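Local coordinates for putative sugar ABC transporter, substrate-binding protein (Clostridium phytofermentans, PDB 4WZZ) that binds L-rhamnose and probably serves as the solute-binding component of a sugar ABC transporter, at residues 169-174 and 210-215; 162-167 and 201-206; 75-80 and 87-92. All blocks are in the same frame, centred on the assembly; numbering follows the deposited sequence.

Contact 1: 169-174 and 210-215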
# COMPACT_ATOMS: atom_id res chain seq x y z
N ASP A 169 14.79 -9.71 3.73
CA ASP A 169 16.23 -9.48 3.61
C ASP A 169 16.64 -8.31 4.49
O ASP A 169 17.71 -8.36 5.10
CB ASP A 169 16.64 -9.25 2.15
CG ASP A 169 16.62 -10.54 1.32
OD1 ASP A 169 16.70 -11.64 1.91
OD2 ASP A 169 16.52 -10.46 0.07
N ALA A 170 15.79 -7.29 4.60
CA ALA A 170 16.06 -6.18 5.50
C ALA A 170 16.13 -6.64 6.94
O ALA A 170 17.05 -6.30 7.68
CB ALA A 170 15.01 -5.08 5.36
N ILE A 171 15.16 -7.44 7.36
CA ILE A 171 15.17 -7.94 8.74
C ILE A 171 16.43 -8.76 9.01
O ILE A 171 17.07 -8.60 10.03
CB ILE A 171 13.90 -8.75 9.04
CG1 ILE A 171 12.65 -7.84 9.02
CG2 ILE A 171 14.02 -9.43 10.38
CD1 ILE A 171 11.40 -8.58 8.57
N LEU A 172 16.78 -9.62 8.06
CA LEU A 172 17.94 -10.49 8.23
C LEU A 172 19.21 -9.65 8.40
O LEU A 172 20.07 -9.96 9.20
CB LEU A 172 18.07 -11.43 7.03
CG LEU A 172 19.24 -12.42 7.12
CD1 LEU A 172 19.03 -13.40 8.27
CD2 LEU A 172 19.41 -13.16 5.82
N ASP A 173 19.32 -8.60 7.59
CA ASP A 173 20.48 -7.71 7.62
C ASP A 173 20.52 -6.92 8.91
O ASP A 173 21.50 -6.95 9.66
CB ASP A 173 20.40 -6.76 6.43
CG ASP A 173 21.53 -5.75 6.40
OD1 ASP A 173 22.66 -6.08 6.83
OD2 ASP A 173 21.29 -4.62 5.94
N ILE A 174 19.43 -6.21 9.19
CA ILE A 174 19.39 -5.27 10.29
C ILE A 174 19.48 -5.96 11.67
O ILE A 174 20.01 -5.40 12.62
CB ILE A 174 18.11 -4.40 10.17
CG1 ILE A 174 18.20 -3.54 8.90
CG2 ILE A 174 17.91 -3.56 11.39
CD1 ILE A 174 16.83 -3.00 8.45
N SER A 210 16.75 -18.96 9.17
CA SER A 210 16.38 -19.94 10.18
C SER A 210 16.64 -19.49 11.62
O SER A 210 16.03 -20.02 12.55
CB SER A 210 17.08 -21.27 9.92
OG SER A 210 18.47 -21.14 10.10
N LYS A 211 17.53 -18.52 11.80
CA LYS A 211 17.85 -17.99 13.13
C LYS A 211 17.02 -16.79 13.54
O LYS A 211 17.20 -16.25 14.63
CB LYS A 211 19.32 -17.60 13.23
CG LYS A 211 20.27 -18.78 13.07
CD LYS A 211 21.61 -18.30 12.55
CE LYS A 211 22.68 -18.33 13.61
NZ LYS A 211 23.47 -19.60 13.57
N LEU A 212 16.11 -16.35 12.65
CA LEU A 212 15.14 -15.31 12.97
C LEU A 212 13.91 -15.96 13.57
O LEU A 212 13.57 -17.09 13.23
CB LEU A 212 14.76 -14.55 11.70
CG LEU A 212 15.86 -13.77 11.00
CD1 LEU A 212 15.35 -13.14 9.70
CD2 LEU A 212 16.40 -12.69 11.92
N ASN A 213 13.24 -15.25 14.47
CA ASN A 213 12.00 -15.75 15.05
C ASN A 213 10.93 -14.66 15.01
O ASN A 213 11.07 -13.63 15.67
CB ASN A 213 12.22 -16.23 16.47
CG ASN A 213 10.95 -16.75 17.11
OD1 ASN A 213 10.33 -17.71 16.62
ND2 ASN A 213 10.54 -16.13 18.21
N LEU A 214 9.88 -14.90 14.25
CA LEU A 214 8.74 -13.99 14.18
C LEU A 214 7.85 -14.22 15.40
O LEU A 214 7.28 -15.31 15.57
CB LEU A 214 7.95 -14.22 12.89
CG LEU A 214 6.66 -13.41 12.79
CD1 LEU A 214 6.87 -11.89 12.96
CD2 LEU A 214 5.98 -13.70 11.46
N ILE A 215 7.75 -13.22 16.27
CA ILE A 215 6.97 -13.38 17.50
C ILE A 215 5.49 -13.23 17.28
O ILE A 215 4.70 -13.75 18.06
CB ILE A 215 7.44 -12.44 18.63
CG1 ILE A 215 7.06 -11.00 18.33
CG2 ILE A 215 8.92 -12.58 18.84
CD1 ILE A 215 7.50 -10.03 19.43

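Contact 2: 162-167 and 201-206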
# COMPACT_ATOMS: atom_id res chain seq x y z
N GLN A 162 7.97 -9.25 -4.23
CA GLN A 162 9.09 -8.34 -4.18
C GLN A 162 9.14 -7.57 -2.85
O GLN A 162 10.19 -7.36 -2.28
CB GLN A 162 9.00 -7.36 -5.35
CG GLN A 162 9.11 -8.02 -6.70
CD GLN A 162 9.02 -7.00 -7.81
OE1 GLN A 162 8.07 -6.20 -7.88
NE2 GLN A 162 10.02 -6.98 -8.67
N ILE A 163 7.97 -7.17 -2.37
CA ILE A 163 7.88 -6.44 -1.10
C ILE A 163 8.26 -7.40 0.03
O ILE A 163 9.03 -7.06 0.90
CB ILE A 163 6.48 -5.90 -0.89
CG1 ILE A 163 6.20 -4.77 -1.88
CG2 ILE A 163 6.28 -5.45 0.56
CD1 ILE A 163 7.02 -3.51 -1.62
N ALA A 164 7.70 -8.61 0.02
CA ALA A 164 8.01 -9.57 1.07
C ALA A 164 9.50 -9.91 1.15
O ALA A 164 10.09 -10.03 2.23
CB ALA A 164 7.19 -10.84 0.89
N GLN A 165 10.10 -10.11 -0.02
CA GLN A 165 11.49 -10.48 -0.10
C GLN A 165 12.39 -9.33 0.37
O GLN A 165 13.34 -9.53 1.14
CB GLN A 165 11.79 -10.94 -1.53
CG GLN A 165 13.17 -11.41 -1.77
CD GLN A 165 13.45 -12.72 -1.11
OE1 GLN A 165 12.77 -13.73 -1.39
NE2 GLN A 165 14.44 -12.75 -0.22
N ALA A 166 12.07 -8.11 -0.04
CA ALA A 166 12.84 -6.95 0.39
C ALA A 166 12.80 -6.84 1.90
O ALA A 166 13.81 -6.61 2.57
CB ALA A 166 12.28 -5.66 -0.23
N LEU A 167 11.61 -6.98 2.47
CA LEU A 167 11.47 -6.87 3.91
C LEU A 167 12.18 -7.97 4.67
O LEU A 167 12.84 -7.71 5.66
CB LEU A 167 9.99 -6.78 4.29
CG LEU A 167 9.30 -5.48 3.82
CD1 LEU A 167 7.83 -5.49 4.16
CD2 LEU A 167 9.98 -4.25 4.41
N LYS A 201 5.93 -14.69 5.38
CA LYS A 201 5.93 -15.97 6.06
C LYS A 201 6.36 -17.08 5.12
O LYS A 201 7.02 -18.03 5.54
CB LYS A 201 4.58 -16.24 6.71
CG LYS A 201 4.35 -15.29 7.92
CD LYS A 201 3.08 -15.60 8.68
CE LYS A 201 1.89 -15.52 7.77
NZ LYS A 201 0.62 -15.57 8.55
N THR A 202 6.01 -16.97 3.85
CA THR A 202 6.52 -17.92 2.86
C THR A 202 8.03 -17.76 2.64
O THR A 202 8.77 -18.74 2.66
CB THR A 202 5.73 -17.78 1.54
OG1 THR A 202 4.36 -18.14 1.78
CG2 THR A 202 6.29 -18.68 0.43
N VAL A 203 8.49 -16.53 2.43
CA VAL A 203 9.90 -16.27 2.18
C VAL A 203 10.75 -16.75 3.35
O VAL A 203 11.82 -17.34 3.17
CB VAL A 203 10.11 -14.76 1.95
CG1 VAL A 203 11.59 -14.39 1.94
CG2 VAL A 203 9.45 -14.32 0.67
N MSE A 204 10.27 -16.50 4.57
CA MSE A 204 11.09 -16.76 5.74
C MSE A 204 11.31 -18.24 6.04
O MSE A 204 12.03 -18.56 6.99
CB MSE A 204 10.49 -16.06 6.98
CG MSE A 204 9.36 -16.84 7.58
SE MSE A 204 8.46 -15.81 9.00
CE MSE A 204 7.43 -17.25 9.78
N GLN A 205 10.72 -19.15 5.25
CA GLN A 205 10.94 -20.58 5.42
C GLN A 205 12.31 -20.96 4.91
O GLN A 205 12.83 -22.03 5.26
CB GLN A 205 9.89 -21.40 4.68
CG GLN A 205 8.45 -21.08 5.04
CD GLN A 205 8.17 -21.33 6.51
OE1 GLN A 205 8.48 -22.39 7.03
NE2 GLN A 205 7.63 -20.32 7.19
N ASP A 206 12.89 -20.10 4.08
CA ASP A 206 14.21 -20.38 3.51
C ASP A 206 15.25 -20.54 4.62
O ASP A 206 15.25 -19.78 5.61
CB ASP A 206 14.63 -19.26 2.57
CG ASP A 206 15.83 -19.62 1.74
OD1 ASP A 206 16.96 -19.56 2.26
OD2 ASP A 206 15.64 -19.96 0.56

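Contact 3: 75-80 and 87-92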
# COMPACT_ATOMS: atom_id res chain seq x y z
N GLY A 75 -2.66 11.94 -7.13
CA GLY A 75 -2.15 11.44 -8.39
C GLY A 75 -3.27 10.96 -9.28
O GLY A 75 -3.22 11.12 -10.49
N TYR A 76 -4.29 10.36 -8.67
CA TYR A 76 -5.44 9.85 -9.41
C TYR A 76 -6.22 11.03 -10.00
O TYR A 76 -6.53 11.07 -11.20
CB TYR A 76 -6.34 9.03 -8.49
CG TYR A 76 -7.43 8.26 -9.22
CD1 TYR A 76 -7.19 6.99 -9.71
CD2 TYR A 76 -8.68 8.82 -9.41
CE1 TYR A 76 -8.19 6.29 -10.40
CE2 TYR A 76 -9.67 8.14 -10.08
CZ TYR A 76 -9.42 6.88 -10.57
OH TYR A 76 -10.43 6.23 -11.25
N LYS A 77 -6.54 11.99 -9.14
CA LYS A 77 -7.29 13.17 -9.54
C LYS A 77 -6.55 13.95 -10.62
O LYS A 77 -7.15 14.42 -11.59
CB LYS A 77 -7.56 14.06 -8.33
CG LYS A 77 -8.17 15.43 -8.68
CD LYS A 77 -8.35 16.23 -7.42
CE LYS A 77 -8.86 17.64 -7.70
NZ LYS A 77 -10.08 17.98 -6.91
N GLN A 78 -5.23 14.07 -10.47
CA GLN A 78 -4.46 14.87 -11.41
C GLN A 78 -4.63 14.35 -12.84
O GLN A 78 -4.89 15.12 -13.77
CB GLN A 78 -2.99 14.87 -10.99
CG GLN A 78 -2.17 15.93 -11.67
CD GLN A 78 -1.64 15.46 -13.00
OE1 GLN A 78 -1.83 16.10 -14.04
NE2 GLN A 78 -0.97 14.32 -12.98
N VAL A 79 -4.51 13.04 -13.00
CA VAL A 79 -4.60 12.44 -14.34
C VAL A 79 -6.03 12.46 -14.88
O VAL A 79 -6.25 12.78 -16.06
CB VAL A 79 -4.01 10.99 -14.35
CG1 VAL A 79 -4.40 10.24 -15.62
CG2 VAL A 79 -2.50 11.04 -14.24
N ILE A 80 -7.00 12.16 -14.02
CA ILE A 80 -8.38 12.18 -14.44
C ILE A 80 -8.77 13.56 -14.98
O ILE A 80 -9.36 13.70 -16.07
CB ILE A 80 -9.29 11.81 -13.27
CG1 ILE A 80 -9.10 10.34 -12.88
CG2 ILE A 80 -10.74 12.09 -13.62
CD1 ILE A 80 -9.37 9.37 -14.00
N CYS A 87 -13.21 14.01 -11.00
CA CYS A 87 -12.78 13.08 -9.97
C CYS A 87 -13.41 13.43 -8.63
O CYS A 87 -13.39 14.60 -8.21
CB CYS A 87 -11.25 13.05 -9.85
SG CYS A 87 -10.64 11.92 -8.52
N VAL A 88 -13.98 12.43 -7.98
CA VAL A 88 -14.53 12.59 -6.64
C VAL A 88 -13.73 11.70 -5.71
O VAL A 88 -13.64 10.49 -5.92
CB VAL A 88 -16.02 12.19 -6.57
CG1 VAL A 88 -16.54 12.31 -5.17
CG2 VAL A 88 -16.86 13.06 -7.51
N ILE A 89 -13.11 12.31 -4.70
CA ILE A 89 -12.32 11.55 -3.72
C ILE A 89 -13.14 11.34 -2.46
O ILE A 89 -13.81 12.26 -1.98
CB ILE A 89 -11.03 12.32 -3.34
CG1 ILE A 89 -10.15 12.55 -4.57
CG2 ILE A 89 -10.26 11.56 -2.27
CD1 ILE A 89 -9.02 13.55 -4.35
N GLN A 90 -13.09 10.13 -1.92
CA GLN A 90 -13.67 9.85 -0.62
C GLN A 90 -12.66 9.18 0.29
O GLN A 90 -11.91 8.28 -0.13
CB GLN A 90 -14.89 8.97 -0.74
CG GLN A 90 -16.14 9.72 -1.14
CD GLN A 90 -17.33 8.82 -1.19
OE1 GLN A 90 -18.13 8.76 -0.26
NE2 GLN A 90 -17.46 8.09 -2.29
N GLU A 91 -12.68 9.64 1.54
CA GLU A 91 -11.82 9.15 2.59
C GLU A 91 -12.71 8.54 3.68
O GLU A 91 -13.38 9.28 4.42
CB GLU A 91 -10.99 10.29 3.20
CG GLU A 91 -9.92 10.89 2.26
CD GLU A 91 -8.95 11.82 2.99
OE1 GLU A 91 -9.40 12.47 3.92
OE2 GLU A 91 -7.77 11.90 2.63
N PRO A 92 -12.76 7.20 3.77
CA PRO A 92 -13.52 6.59 4.86
C PRO A 92 -13.05 7.08 6.23
O PRO A 92 -11.86 7.30 6.45
CB PRO A 92 -13.25 5.09 4.69
CG PRO A 92 -12.98 4.94 3.19
CD PRO A 92 -12.20 6.20 2.84

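Contact 1: 169-174 and 210-215
Ile-171 and Leu-172 of helix 160-174 meet Leu-212 of strand 212-219, an outermost strand of the four-stranded parallel sheet in this alpha/beta lobe of the periplasmic binding protein fold. The contact is small and apolar, with 132 Å² buried in all. Asp-169 OD1 makes a salt bridge with Lys-208 and a hydrogen bond with Tyr-209 OH, both just before the second segment. Ile-171 points its CB at the strand and offers its CG2 methyl. That methyl of Ile-171 sits 4.0 Å from Leu-212 CD1. The Ile-171 side chain also packs on Trp-181, Val-243 and Cys-245 of the sheet. Leu-172, next along the helix, is less buried. Its CG is anti to the backbone N (chi1 -179°), and this brings CD1 to the Leu-212 side. The two leucine side chains cross at about a right angle. No hydrogen bond links the segments; the strand's own backbone bonds run to Gly-179 and Trp-181 of the adjacent strand 179-185. One methyl of the strand thus serves both helix residues: Leu-212 CD1 is 4.0 Å from Leu-172 CD1 and also 4.0 Å from Leu-172 CA.

Contact 2: 162-167 and 201-206
Gln-165 has CG anti to the backbone N (chi1 -178°), and its chain then bends at chi2 (71°). The bend carries the amide toward Val-203 at the end of helix 191-203. Val-203 holds CG1 anti to its own N and CG2 beside that N, and both methyls meet helix 160-174. Val-203 CG1 lies against the amide group, 3.6 Å from Gln-165 OE1 and 3.9 Å from Gln-165 NE2. Val-203 CG2 is the branch that reaches the helix surface, 4.2 Å from Ala-164 CB. The CA atoms of Gln-165 and Val-203 are 6.4 Å apart. Past Val-203 the chain leaves the helix in a type I beta turn from Val-203 to Asp-206. There Gln-205 NE2 bonds to Lys-201 O at 2.9 Å, nearly straight at 170°. This bond ties the turn back to the last helical residues. No hydrogen bond joins the two segments. In the Gln-165 amide, NE2 bonds to Asp-169 OD2 in its own helix and weakly to Tyr-209 OH. Towards Val-203 the amide therefore acts as a packing surface, and between these two segments the contact is van der Waals in kind.

Contact 3: 75-80 and 87-92
The beta-alpha-beta unit of strand 56-60, helix 67-82 and strand 86-90 contains this contact, in which the helix lies against the strand that follows it. Cys-87 is at its centre, facing Tyr-76, Lys-77 and Ile-80. Its SG is anti to the backbone N (chi1 178°) and reaches the helix backbone, 3.7 Å from Lys-77 CA. Cys-87 SG also meets the edge of the Tyr-76 ring close to the ring plane, with Tyr-76 CD2 at 3.8 Å. From the Tyr-76 ring centroid Cys-87 SG is 5.1 Å away and 88° off the normal, so this is an edge-on sulfur-aromatic contact. One turn further on, Ile-80 brings CG2 to 3.9 Å from Cys-87 CB. Lys-77 runs its aliphatic chain out over the strand. Lys-77 CD lies 4.1 Å from Ile-89 CD1, and the two side chains cross at about a right angle. The Tyr-76 hydroxyl bonds to Ser-310 of helix 299-315, which ties the helix to a second one. Tyr-76 also touches Tyr-57 and Ile-59 of strand 56-60, and Ile-80 touches Tyr-57. The axes of helix 75-80 and strand 87-90 approach to 8.6 Å and run antiparallel, at 170°. A helix running antiparallel to the next strand, which itself pairs parallel with the first, is the beta-alpha-beta crossover of the alpha/beta lobes of periplasmic binding proteins.

Contacts 1 and 2 share helix 160-174 and lie with centres about 10 Å apart. Their segments alternate along the chain, and helix 191-203 leads on to strand 212-219. They also touch directly, with Leu-214 CD2 4.1 Å from Met-204 SE (a selenomethionine). Contact 3 closes earlier in the chain and sits on the opposite side of the chain's centre from contacts 1 and 2. Its centre is about 38 Å from that of contact 1 and about 32 Å from that of contact 2. The bound rhamnose is about 13 Å from the Ala-164 side chain of contact 2 and about 14 Å from the Tyr-76 side chain of contact 3. Neither residue belongs to the ligand pocket.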